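Local coordinates for protein orotidine 5'-phosphate decarboxylase (Sulfolobus solfataricus, PDB 4DBE) that probably catalyses the decarboxylation of orotidine 5'-monophosphate to uridine 5'-monophosphate, the last step of de novo UMP synthesis, and works as a homodimer, at residues A[4-9]-A[184-189]; A[11-16]-A[33-38]; A[27-32]-A[49-54]; A[56-61]-A[74-79]. All coordinates share one frame; numbering follows the deposited sequence.

How the contacts relate
From the N terminus, strand 6-10 opens contact 1, which closes only at 184-189, where the last strand of the barrel lies beside the first; the other three contacts fall within that span. Contact 2 starts in the loop after strand 6-10 and closes on helix 33-39. Contact 3 starts on strand 28-32, before contact 2 has closed, and ends in the loop before strand 55-62, so the two cross. Contact 4 follows in series, tying strand 55-62 to the loop before strand 81-85. Strands 6-10, 28-32 and 55-62 are consecutive strands of the sheet, and all four contacts include a residue that binds the 6-hydroxyuridine-5'-phosphate ligand.

Contact 1 of 4, residues A[4-9]-A[184-189]; sequences SRVILA and EIIGRS. With BMP (6-hydroxyuridine-5'-phosphate), chain C.
Segments 4-9 and 184-189 run as parallel neighbours, their strand axes 4.7 Å apart at closest approach and inclined by 30°, with V6 beside E184, I7 beside I185 and L8 beside I186. Four backbone hydrogen bonds alternate across the pair: E184 N to R5 O, I7 N to E184 O, I186 N to I7 O and A9 N to I186 O.

Side chains sort by face. On one, V6 and I186 cross at about a right angle; CD1 of I186 sits 4.0 Å from V6 CG1 and almost as near V6 CG2, against helix 196-213. On the other, I185 CG2, anti to the backbone N (chi1 of CG1 -66°), reaches A9 CB at 3.7 Å and also touches the ligand ribose at O4'. E184 turns its carboxylate to the backbone N of G174 and V177.

Beyond the strand, G187 precedes helix 188-191, and its N donates to phosphate OP3 at 2.7 Å. The CA of G187 lies close to the first strand, 3.7 Å from A9 CB. R188 grips OP2 twice, from its backbone N at 2.6 Å and from NE at 2.7 Å, while NH2 bonds OP1 at 3.0 Å; the phosphorus lies in the guanidinium plane, at its edge. Y67 of the second subunit makes a cation-pi contact with R188. The first and eighth strands thus close a TIM barrel, with the phosphate held at the N terminus of the short helix after the eighth.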
# COMPACT_ATOMS: atom_id res chain seq x y z
N SER A 4 24.94 14.50 4.16
CA SER A 4 23.51 14.78 4.04
C SER A 4 22.61 13.90 4.90
O SER A 4 22.86 12.70 5.08
CB SER A 4 23.07 14.70 2.57
OG SER A 4 21.71 15.08 2.42
N ARG A 5 21.55 14.51 5.41
CA ARG A 5 20.52 13.80 6.16
C ARG A 5 19.27 13.67 5.31
O ARG A 5 18.19 13.34 5.82
CB ARG A 5 20.18 14.57 7.44
CG ARG A 5 21.37 14.86 8.32
CD ARG A 5 21.74 13.66 9.15
NE ARG A 5 22.22 14.04 10.48
CZ ARG A 5 22.26 13.21 11.52
NH1 ARG A 5 21.84 11.96 11.39
NH2 ARG A 5 22.72 13.63 12.70
N VAL A 6 19.39 13.94 4.01
CA VAL A 6 18.23 13.93 3.14
C VAL A 6 18.04 12.60 2.41
O VAL A 6 18.98 12.03 1.87
CB VAL A 6 18.27 15.07 2.11
CG1 VAL A 6 17.06 14.99 1.19
CG2 VAL A 6 18.31 16.41 2.83
N ILE A 7 16.80 12.12 2.42
CA ILE A 7 16.37 11.03 1.57
C ILE A 7 15.43 11.65 0.54
O ILE A 7 14.39 12.20 0.89
CB ILE A 7 15.65 9.91 2.37
CG1 ILE A 7 16.62 9.26 3.36
CG2 ILE A 7 15.05 8.84 1.42
CD1 ILE A 7 15.99 8.18 4.26
N LEU A 8 15.84 11.60 -0.73
CA LEU A 8 15.01 12.11 -1.82
C LEU A 8 13.80 11.21 -2.02
O LEU A 8 13.97 10.00 -2.23
CB LEU A 8 15.82 12.18 -3.10
CG LEU A 8 15.03 12.48 -4.38
CD1 LEU A 8 14.53 13.91 -4.32
CD2 LEU A 8 15.90 12.26 -5.61
N ALA A 9 12.60 11.77 -1.92
CA ALA A 9 11.41 11.00 -2.23
C ALA A 9 11.17 11.11 -3.73
O ALA A 9 10.54 12.07 -4.20
CB ALA A 9 10.20 11.49 -1.44
N GLU A 184 15.58 13.05 6.98
CA GLU A 184 14.33 13.66 6.58
C GLU A 184 14.04 13.32 5.12
O GLU A 184 14.92 13.40 4.26
CB GLU A 184 14.33 15.18 6.80
CG GLU A 184 14.35 15.53 8.28
CD GLU A 184 14.33 17.01 8.58
OE1 GLU A 184 14.21 17.81 7.63
OE2 GLU A 184 14.43 17.36 9.79
N ILE A 185 12.81 12.89 4.88
CA ILE A 185 12.38 12.50 3.55
C ILE A 185 11.76 13.71 2.87
O ILE A 185 10.84 14.33 3.41
CB ILE A 185 11.32 11.41 3.64
CG1 ILE A 185 11.92 10.13 4.22
CG2 ILE A 185 10.73 11.13 2.25
CD1 ILE A 185 10.87 9.12 4.69
N ILE A 186 12.25 14.05 1.68
CA ILE A 186 11.79 15.27 1.02
C ILE A 186 11.51 15.01 -0.46
O ILE A 186 12.39 14.51 -1.19
CB ILE A 186 12.82 16.40 1.16
CG1 ILE A 186 13.16 16.64 2.63
CG2 ILE A 186 12.33 17.69 0.50
CD1 ILE A 186 14.40 17.48 2.82
N GLY A 187 10.29 15.33 -0.89
CA GLY A 187 9.87 15.05 -2.27
C GLY A 187 9.71 16.31 -3.10
O GLY A 187 10.67 16.84 -3.67
N ARG A 188 8.48 16.82 -3.15
CA ARG A 188 8.14 17.97 -4.00
C ARG A 188 9.04 19.20 -3.88
O ARG A 188 9.29 19.88 -4.87
CB ARG A 188 6.68 18.36 -3.78
CG ARG A 188 5.70 17.41 -4.40
CD ARG A 188 4.31 17.62 -3.83
NE ARG A 188 4.19 17.12 -2.47
CZ ARG A 188 3.08 17.20 -1.75
NH1 ARG A 188 2.00 17.78 -2.27
NH2 ARG A 188 3.03 16.70 -0.52
N SER A 189 9.51 19.51 -2.67
CA SER A 189 10.30 20.73 -2.48
C SER A 189 11.62 20.63 -3.22
O SER A 189 12.26 21.64 -3.49
CB SER A 189 10.56 21.00 -0.99
OG SER A 189 9.37 21.40 -0.36
P BMP C . 6.62 15.50 -0.17
OP1 BMP C . 5.59 15.96 0.78
OP2 BMP C . 6.52 15.99 -1.71
OP3 BMP C . 8.03 16.03 0.35
O5' BMP C . 6.74 13.90 -0.14
C5' BMP C . 6.71 13.17 1.08
C4' BMP C . 7.07 11.72 0.84
O4' BMP C . 6.98 11.00 2.10
C3' BMP C . 6.15 10.98 -0.13
O3' BMP C . 6.88 9.96 -0.81
C2' BMP C . 5.13 10.33 0.81
O2' BMP C . 4.50 9.19 0.29
C1' BMP C . 6.01 9.99 2.01
N1 BMP C . 5.29 9.93 3.29
C2 BMP C . 4.55 10.97 3.74
O2 BMP C . 4.44 11.99 3.08
N3 BMP C . 3.89 10.90 4.92
C4 BMP C . 3.98 9.80 5.70
O4 BMP C . 3.38 9.76 6.77
C5 BMP C . 4.76 8.71 5.27
C6 BMP C . 5.41 8.81 4.07
O1 BMP C . 6.17 7.80 3.63

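Contact 2 of 4, residues A[11-16]-A[33-38]. With BMP (6-hydroxyuridine-5'-phosphate), chain C.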
# COMPACT_ATOMS: atom_id res chain seq x y z
N ASP A 11 9.20 10.45 -6.26
CA ASP A 11 7.83 10.08 -6.62
C ASP A 11 7.52 10.51 -8.04
O ASP A 11 6.42 10.29 -8.54
CB ASP A 11 6.86 10.74 -5.65
CG ASP A 11 7.01 10.21 -4.24
OD1 ASP A 11 7.19 8.97 -4.11
OD2 ASP A 11 6.96 11.01 -3.27
N LYS A 12 8.50 11.14 -8.67
CA LYS A 12 8.41 11.67 -10.02
C LYS A 12 9.82 11.57 -10.58
O LYS A 12 10.79 11.73 -9.85
CB LYS A 12 7.95 13.13 -9.99
CG LYS A 12 7.73 13.78 -11.35
CD LYS A 12 7.48 15.29 -11.27
CE LYS A 12 6.18 15.64 -10.52
NZ LYS A 12 5.71 17.03 -10.85
N PRO A 13 9.96 11.29 -11.88
CA PRO A 13 11.30 11.17 -12.46
C PRO A 13 12.14 12.45 -12.40
O PRO A 13 11.62 13.55 -12.60
CB PRO A 13 11.01 10.83 -13.93
CG PRO A 13 9.65 10.23 -13.92
CD PRO A 13 8.90 10.94 -12.84
N LEU A 14 13.43 12.30 -12.12
CA LEU A 14 14.41 13.36 -12.36
C LEU A 14 15.41 12.82 -13.37
O LEU A 14 15.64 11.61 -13.45
CB LEU A 14 15.14 13.76 -11.07
CG LEU A 14 14.36 14.41 -9.91
CD1 LEU A 14 13.38 13.43 -9.30
CD2 LEU A 14 15.31 14.91 -8.82
N SER A 15 16.02 13.71 -14.15
CA SER A 15 17.01 13.30 -15.14
C SER A 15 18.19 12.62 -14.46
O SER A 15 18.48 12.88 -13.30
CB SER A 15 17.49 14.51 -15.93
OG SER A 15 18.32 15.34 -15.14
N TYR A 16 18.86 11.75 -15.19
CA TYR A 16 20.06 11.10 -14.67
C TYR A 16 21.12 12.16 -14.33
O TYR A 16 21.85 12.02 -13.35
CB TYR A 16 20.60 10.10 -15.70
CG TYR A 16 21.77 9.29 -15.20
CD1 TYR A 16 21.63 8.40 -14.14
CD2 TYR A 16 23.02 9.41 -15.78
CE1 TYR A 16 22.70 7.66 -13.67
CE2 TYR A 16 24.10 8.67 -15.32
CZ TYR A 16 23.94 7.80 -14.27
OH TYR A 16 25.00 7.06 -13.81
N LEU A 33 5.80 4.51 -5.55
CA LEU A 33 4.98 3.77 -6.51
C LEU A 33 4.68 4.56 -7.80
O LEU A 33 4.74 4.01 -8.89
CB LEU A 33 3.69 3.27 -5.85
CG LEU A 33 2.82 2.34 -6.71
CD1 LEU A 33 3.67 1.19 -7.32
CD2 LEU A 33 1.67 1.79 -5.89
N PRO A 34 4.35 5.86 -7.69
CA PRO A 34 4.11 6.61 -8.93
C PRO A 34 5.30 6.55 -9.91
O PRO A 34 5.10 6.45 -11.12
CB PRO A 34 3.91 8.04 -8.45
CG PRO A 34 3.45 7.90 -7.03
CD PRO A 34 4.18 6.70 -6.49
N LEU A 35 6.52 6.63 -9.38
CA LEU A 35 7.71 6.51 -10.22
C LEU A 35 7.78 5.15 -10.92
O LEU A 35 7.95 5.07 -12.14
CB LEU A 35 8.98 6.74 -9.40
CG LEU A 35 10.26 6.61 -10.22
CD1 LEU A 35 10.48 7.83 -11.09
CD2 LEU A 35 11.46 6.38 -9.34
N VAL A 36 7.63 4.08 -10.15
CA VAL A 36 7.77 2.73 -10.72
C VAL A 36 6.67 2.45 -11.74
O VAL A 36 6.92 1.81 -12.77
CB VAL A 36 7.81 1.63 -9.62
CG1 VAL A 36 7.87 0.25 -10.26
CG2 VAL A 36 9.00 1.84 -8.70
N LEU A 37 5.46 2.94 -11.47
CA LEU A 37 4.37 2.81 -12.44
C LEU A 37 4.67 3.54 -13.75
O LEU A 37 4.28 3.09 -14.83
CB LEU A 37 3.05 3.34 -11.86
CG LEU A 37 2.44 2.58 -10.67
CD1 LEU A 37 1.21 3.30 -10.18
CD2 LEU A 37 2.10 1.15 -11.05
N ASP A 38 5.34 4.69 -13.65
CA ASP A 38 5.69 5.48 -14.83
C ASP A 38 6.79 4.81 -15.64
O ASP A 38 6.65 4.62 -16.85
CB ASP A 38 6.15 6.90 -14.45
CG ASP A 38 4.99 7.84 -14.20
OD1 ASP A 38 3.83 7.47 -14.50
OD2 ASP A 38 5.24 8.96 -13.68
P BMP C . 6.62 15.50 -0.17
OP1 BMP C . 5.59 15.96 0.78
OP2 BMP C . 6.52 15.99 -1.71
OP3 BMP C . 8.03 16.03 0.35
O5' BMP C . 6.74 13.90 -0.14
C5' BMP C . 6.71 13.17 1.08
C4' BMP C . 7.07 11.72 0.84
O4' BMP C . 6.98 11.00 2.10
C3' BMP C . 6.15 10.98 -0.13
O3' BMP C . 6.88 9.96 -0.81
C2' BMP C . 5.13 10.33 0.81
O2' BMP C . 4.50 9.19 0.29
C1' BMP C . 6.01 9.99 2.01
N1 BMP C . 5.29 9.93 3.29
C2 BMP C . 4.55 10.97 3.74
O2 BMP C . 4.44 11.99 3.08
N3 BMP C . 3.89 10.90 4.92
C4 BMP C . 3.98 9.80 5.70
O4 BMP C . 3.38 9.76 6.77
C5 BMP C . 4.76 8.71 5.27
C6 BMP C . 5.41 8.81 4.07
O1 BMP C . 6.17 7.80 3.63
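The loop that follows the first strand of the TIM barrel carries D11, which binds the ligand ribose and probably the substrate's, and lies against helix 33-39, which directly follows the second strand. D11 and P34 meet through the loop backbone: D11 O is 3.4 Å from P34 CB, and no polar bond joins the two segments. The carboxylate of D11 turns instead to the ligand, where OD2 accepts a hydrogen bond from the ribose O3' at 2.7 Å. With CG anti to its own carbonyl carbon (chi1 -66°), the group is directed to the sugar while the D11 carbonyl oxygen stays beside P34 CB. Replacing D11 by an alanine would probably leave O3' without this acceptor and the ribose less firmly oriented.

Farther along the loop the contact becomes apolar. D38 continues the helix side with its carboxylate in a salt bridge to R75 of the second subunit, and OD2 also lies 4.2 Å from P13 CD. The P13 ring and the L35 side chain run alongside each other, pointing opposite ways. L35 CG is anti to its backbone N (chi1 179°), and CD1 at the branch end touches the proline ring, 3.8 Å from P13 CG and 3.6 Å from P13 N.

Contact 3 of 4, residues A[27-32]-A[49-54]. With BMP (6-hydroxyuridine-5'-phosphate), chain C.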
# COMPACT_ATOMS: atom_id res chain seq x y z
N TYR A 27 21.59 11.25 1.60
CA TYR A 27 21.79 9.98 2.27
C TYR A 27 21.24 8.86 1.39
O TYR A 27 21.90 7.85 1.14
CB TYR A 27 21.13 9.93 3.65
CG TYR A 27 21.16 8.52 4.20
CD1 TYR A 27 22.35 7.96 4.63
CD2 TYR A 27 20.01 7.74 4.23
CE1 TYR A 27 22.39 6.65 5.11
CE2 TYR A 27 20.04 6.43 4.70
CZ TYR A 27 21.24 5.90 5.15
OH TYR A 27 21.28 4.61 5.61
N GLY A 28 20.01 9.03 0.91
CA GLY A 28 19.39 7.98 0.12
C GLY A 28 18.30 8.44 -0.82
O GLY A 28 18.00 9.63 -0.93
N ILE A 29 17.69 7.48 -1.50
CA ILE A 29 16.57 7.76 -2.39
C ILE A 29 15.44 6.84 -2.00
O ILE A 29 15.64 5.62 -1.84
CB ILE A 29 16.97 7.48 -3.85
CG1 ILE A 29 18.12 8.41 -4.25
CG2 ILE A 29 15.76 7.66 -4.77
CD1 ILE A 29 18.71 8.12 -5.63
N LYS A 30 14.26 7.40 -1.80
CA LYS A 30 13.07 6.60 -1.56
C LYS A 30 12.31 6.51 -2.89
O LYS A 30 11.83 7.51 -3.42
CB LYS A 30 12.21 7.21 -0.46
CG LYS A 30 11.07 6.33 -0.01
CD LYS A 30 10.31 6.94 1.17
CE LYS A 30 9.37 8.08 0.76
NZ LYS A 30 8.28 7.62 -0.16
N VAL A 31 12.22 5.30 -3.43
CA VAL A 31 11.56 5.09 -4.70
C VAL A 31 10.07 4.84 -4.46
O VAL A 31 9.70 3.92 -3.74
CB VAL A 31 12.18 3.89 -5.43
CG1 VAL A 31 11.44 3.61 -6.72
CG2 VAL A 31 13.65 4.14 -5.67
N GLY A 32 9.22 5.68 -5.04
CA GLY A 32 7.80 5.63 -4.78
C GLY A 32 7.03 4.92 -5.87
O GLY A 32 7.53 4.73 -6.98
N ILE A 49 20.80 1.81 -11.07
CA ILE A 49 22.09 1.17 -11.30
C ILE A 49 23.17 2.20 -11.58
O ILE A 49 24.31 2.06 -11.14
CB ILE A 49 22.01 0.15 -12.46
CG1 ILE A 49 21.88 -1.27 -11.90
CG2 ILE A 49 23.22 0.26 -13.38
CD1 ILE A 49 21.67 -2.35 -12.97
N GLY A 50 22.81 3.27 -12.29
CA GLY A 50 23.75 4.32 -12.61
C GLY A 50 24.01 5.29 -11.48
O GLY A 50 24.69 6.30 -11.67
N LEU A 51 23.49 4.99 -10.29
CA LEU A 51 23.63 5.89 -9.15
C LEU A 51 24.30 5.23 -7.95
O LEU A 51 24.22 4.02 -7.77
CB LEU A 51 22.26 6.45 -8.73
CG LEU A 51 21.49 7.24 -9.79
CD1 LEU A 51 20.08 7.52 -9.30
CD2 LEU A 51 22.22 8.52 -10.17
N ASP A 52 24.96 6.04 -7.13
CA ASP A 52 25.69 5.54 -5.97
C ASP A 52 25.30 6.34 -4.74
O ASP A 52 25.81 7.43 -4.52
CB ASP A 52 27.20 5.63 -6.21
CG ASP A 52 28.01 5.19 -4.99
OD1 ASP A 52 27.44 4.53 -4.09
OD2 ASP A 52 29.22 5.49 -4.94
N VAL A 53 24.36 5.80 -3.96
CA VAL A 53 23.93 6.43 -2.72
C VAL A 53 24.00 5.41 -1.59
O VAL A 53 24.13 4.22 -1.85
CB VAL A 53 22.49 7.01 -2.81
CG1 VAL A 53 22.42 8.13 -3.86
CG2 VAL A 53 21.51 5.92 -3.13
N GLU A 54 23.91 5.88 -0.35
CA GLU A 54 24.01 5.00 0.82
C GLU A 54 22.87 3.99 0.91
O GLU A 54 23.10 2.82 1.22
CB GLU A 54 24.04 5.83 2.10
CG GLU A 54 25.23 6.75 2.22
CD GLU A 54 26.43 6.07 2.85
OE1 GLU A 54 26.32 5.68 4.03
OE2 GLU A 54 27.46 5.92 2.15
P BMP C . 6.62 15.50 -0.17
OP1 BMP C . 5.59 15.96 0.78
OP2 BMP C . 6.52 15.99 -1.71
OP3 BMP C . 8.03 16.03 0.35
O5' BMP C . 6.74 13.90 -0.14
C5' BMP C . 6.71 13.17 1.08
C4' BMP C . 7.07 11.72 0.84
O4' BMP C . 6.98 11.00 2.10
C3' BMP C . 6.15 10.98 -0.13
O3' BMP C . 6.88 9.96 -0.81
C2' BMP C . 5.13 10.33 0.81
O2' BMP C . 4.50 9.19 0.29
C1' BMP C . 6.01 9.99 2.01
N1 BMP C . 5.29 9.93 3.29
C2 BMP C . 4.55 10.97 3.74
O2 BMP C . 4.44 11.99 3.08
N3 BMP C . 3.89 10.90 4.92
C4 BMP C . 3.98 9.80 5.70
O4 BMP C . 3.38 9.76 6.77
C5 BMP C . 4.76 8.71 5.27
C6 BMP C . 5.41 8.81 4.07
O1 BMP C . 6.17 7.80 3.63
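Y27 and E54 meet where strand 28-32 begins, and the E54 side chain can be followed outward. E54 CB does most of the touching: it lies 3.1 Å from Y27 O and 3.5 Å from Y27 CE1, so it rests against both the carbonyl oxygen and the ring, which it approaches obliquely. The next atom, CG, still borders both, at 3.7 Å from Y27 O and a little farther from Y27 CD1. A bend at chi2 (-88°) then turns the chain, and of the carboxylate OE1 comes within 4.2 Å of Y27 CE1, its plane 59° from that of the ring. The backbone adds a weak hydrogen bond from E54 N to Y27 O, 3.2 Å long and bent to 124° at the hydrogen. Y27 OH is hydrogen-bonded to E55 OE1, and its ring stacks on Y183.

Strand 28-32 is the second strand of the TIM barrel, and residues 49-54 lead from helix 41-49 into the third; the contact therefore lies at the N-terminal end of strand 28-32, within a right-handed beta-alpha-beta crossover. On the outer side of this strand I29 CD1 is the meeting point of two apolar chains, 4.0 Å from L51 CD1 and 4.1 Å from V53 CG1, each crossing I29 at about a right angle. L51 in turn packs on Y16 and L19.

K30 points to the barrel interior instead. Its chain bends at chi3 and chi4 to bring NZ within hydrogen-bonding distance, 2.8 Å, of ribose O3' of the ligand.

Contact 4 of 4, residues A[56-61]-A[74-79]. With BMP (6-hydroxyuridine-5'-phosphate), chain C.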
# COMPACT_ATOMS: atom_id res chain seq x y z
N ILE A 56 19.04 2.73 -0.95
CA ILE A 56 17.88 2.78 -1.83
C ILE A 56 16.70 2.11 -1.13
O ILE A 56 16.75 0.92 -0.80
CB ILE A 56 18.14 2.04 -3.14
CG1 ILE A 56 19.27 2.74 -3.93
CG2 ILE A 56 16.84 1.93 -3.93
CD1 ILE A 56 19.84 1.92 -5.06
N ILE A 57 15.64 2.88 -0.90
CA ILE A 57 14.47 2.40 -0.18
C ILE A 57 13.29 2.37 -1.11
O ILE A 57 12.89 3.40 -1.66
CB ILE A 57 14.12 3.34 1.00
CG1 ILE A 57 15.33 3.50 1.92
CG2 ILE A 57 12.90 2.81 1.77
CD1 ILE A 57 15.07 4.46 3.10
N VAL A 58 12.71 1.19 -1.31
CA VAL A 58 11.51 1.12 -2.12
C VAL A 58 10.28 1.23 -1.23
O VAL A 58 10.12 0.47 -0.27
CB VAL A 58 11.46 -0.15 -2.98
CG1 VAL A 58 10.05 -0.38 -3.49
CG2 VAL A 58 12.46 -0.03 -4.12
N ASP A 59 9.44 2.21 -1.54
CA ASP A 59 8.29 2.52 -0.69
C ASP A 59 6.98 2.36 -1.43
O ASP A 59 6.50 3.30 -2.09
CB ASP A 59 8.40 3.94 -0.09
CG ASP A 59 7.18 4.30 0.77
OD1 ASP A 59 6.39 3.40 1.09
OD2 ASP A 59 7.02 5.49 1.13
N PHE A 60 6.42 1.16 -1.34
CA PHE A 60 5.06 0.91 -1.83
C PHE A 60 4.06 0.81 -0.65
O PHE A 60 2.94 0.34 -0.82
CB PHE A 60 5.00 -0.35 -2.70
CG PHE A 60 5.80 -0.26 -4.00
CD1 PHE A 60 6.42 0.92 -4.37
CD2 PHE A 60 5.91 -1.36 -4.83
CE1 PHE A 60 7.16 0.99 -5.56
CE2 PHE A 60 6.64 -1.30 -6.02
CZ PHE A 60 7.26 -0.13 -6.39
N LYS A 61 4.47 1.27 0.53
CA LYS A 61 3.56 1.30 1.68
C LYS A 61 2.90 -0.07 1.88
O LYS A 61 1.68 -0.18 2.06
CB LYS A 61 2.49 2.38 1.50
CG LYS A 61 2.98 3.83 1.57
CD LYS A 61 3.66 4.13 2.92
CE LYS A 61 3.88 5.64 3.10
NZ LYS A 61 4.73 6.26 2.03
N GLU A 74 9.90 -9.43 -3.92
CA GLU A 74 10.77 -10.30 -4.71
C GLU A 74 11.00 -9.72 -6.11
O GLU A 74 11.96 -10.09 -6.80
CB GLU A 74 10.27 -11.75 -4.77
CG GLU A 74 8.93 -11.98 -5.45
CD GLU A 74 8.43 -13.42 -5.31
OE1 GLU A 74 9.06 -14.21 -4.58
OE2 GLU A 74 7.40 -13.77 -5.93
N ARG A 75 10.15 -8.80 -6.51
CA ARG A 75 10.23 -8.21 -7.85
C ARG A 75 11.10 -6.96 -7.88
O ARG A 75 11.31 -6.36 -8.94
CB ARG A 75 8.82 -7.89 -8.35
CG ARG A 75 8.04 -9.12 -8.77
CD ARG A 75 6.54 -8.91 -8.73
NE ARG A 75 5.88 -9.92 -9.55
CZ ARG A 75 5.65 -11.17 -9.15
NH1 ARG A 75 5.99 -11.54 -7.92
NH2 ARG A 75 5.05 -12.04 -9.96
N LEU A 76 11.62 -6.58 -6.71
CA LEU A 76 12.31 -5.30 -6.54
C LEU A 76 13.68 -5.46 -5.86
O LEU A 76 14.03 -4.68 -4.98
CB LEU A 76 11.43 -4.35 -5.70
CG LEU A 76 9.98 -4.29 -6.19
CD1 LEU A 76 9.04 -3.71 -5.14
CD2 LEU A 76 9.89 -3.52 -7.51
N SER A 77 14.44 -6.47 -6.28
CA SER A 77 15.71 -6.80 -5.62
C SER A 77 16.75 -5.69 -5.64
O SER A 77 17.74 -5.77 -4.91
CB SER A 77 16.31 -8.09 -6.20
OG SER A 77 16.90 -7.85 -7.47
N PHE A 78 16.55 -4.67 -6.46
CA PHE A 78 17.52 -3.58 -6.54
C PHE A 78 17.53 -2.69 -5.28
O PHE A 78 18.47 -1.92 -5.07
CB PHE A 78 17.27 -2.71 -7.77
CG PHE A 78 15.89 -2.15 -7.83
CD1 PHE A 78 15.58 -0.96 -7.20
CD2 PHE A 78 14.90 -2.81 -8.54
CE1 PHE A 78 14.30 -0.44 -7.27
CE2 PHE A 78 13.61 -2.30 -8.62
CZ PHE A 78 13.31 -1.12 -7.98
N ALA A 79 16.49 -2.80 -4.46
CA ALA A 79 16.40 -1.99 -3.25
C ALA A 79 17.25 -2.56 -2.14
O ALA A 79 17.44 -3.77 -2.06
CB ALA A 79 14.95 -1.90 -2.78
P BMP C . 6.62 15.50 -0.17
OP1 BMP C . 5.59 15.96 0.78
OP2 BMP C . 6.52 15.99 -1.71
OP3 BMP C . 8.03 16.03 0.35
O5' BMP C . 6.74 13.90 -0.14
C5' BMP C . 6.71 13.17 1.08
C4' BMP C . 7.07 11.72 0.84
O4' BMP C . 6.98 11.00 2.10
C3' BMP C . 6.15 10.98 -0.13
O3' BMP C . 6.88 9.96 -0.81
C2' BMP C . 5.13 10.33 0.81
O2' BMP C . 4.50 9.19 0.29
C1' BMP C . 6.01 9.99 2.01
N1 BMP C . 5.29 9.93 3.29
C2 BMP C . 4.55 10.97 3.74
O2 BMP C . 4.44 11.99 3.08
N3 BMP C . 3.89 10.90 4.92
C4 BMP C . 3.98 9.80 5.70
O4 BMP C . 3.38 9.76 6.77
C5 BMP C . 4.76 8.71 5.27
C6 BMP C . 5.41 8.81 4.07
O1 BMP C . 6.17 7.80 3.63
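V58 and A79 touch most tightly in this contact, with V58 CG2 3.4 Å from A79 CB, shorter than usual van der Waals separation. The same methyl lies 3.7 Å from F78 CE1, approached obliquely, while CG1, anti to the backbone N (chi1 164°), faces L76 CD1 at 3.9 Å. L76 CD1 also meets F60 CE2 at 3.5 Å, the two side chains coming from opposite directions, and V58 CG1 sits over one face of the F60 ring. A type I beta turn from L76 to A79, closed by A79 N to L76 O, gathers L76, F78 and A79 against the strand. F60 is backed by helix 33-39, and F78 by helix 41-49.

D59 and K61, on the other side of the strand, serve the ligand site. K61 NZ donates to the 6-hydroxyl oxygen O1 at 2.6 Å and forms a salt bridge with D59 OD2, also at 2.6 Å, through that oxygen's syn lone pair. D59 OD2 also bridges to K30, and D59 OD1 accepts from K61 N in an Asx turn. An asparagine in place of D59 would probably cost K61 and K30 their shared salt-bridge partner and leave both side chains less firmly placed. D64 of the second subunit forms a further salt bridge with K61. This array of K30, D59, K61 and D64 of the second subunit, in the mouth of the TIM barrel, is characteristic of the orotidine 5'-monophosphate decarboxylase active site.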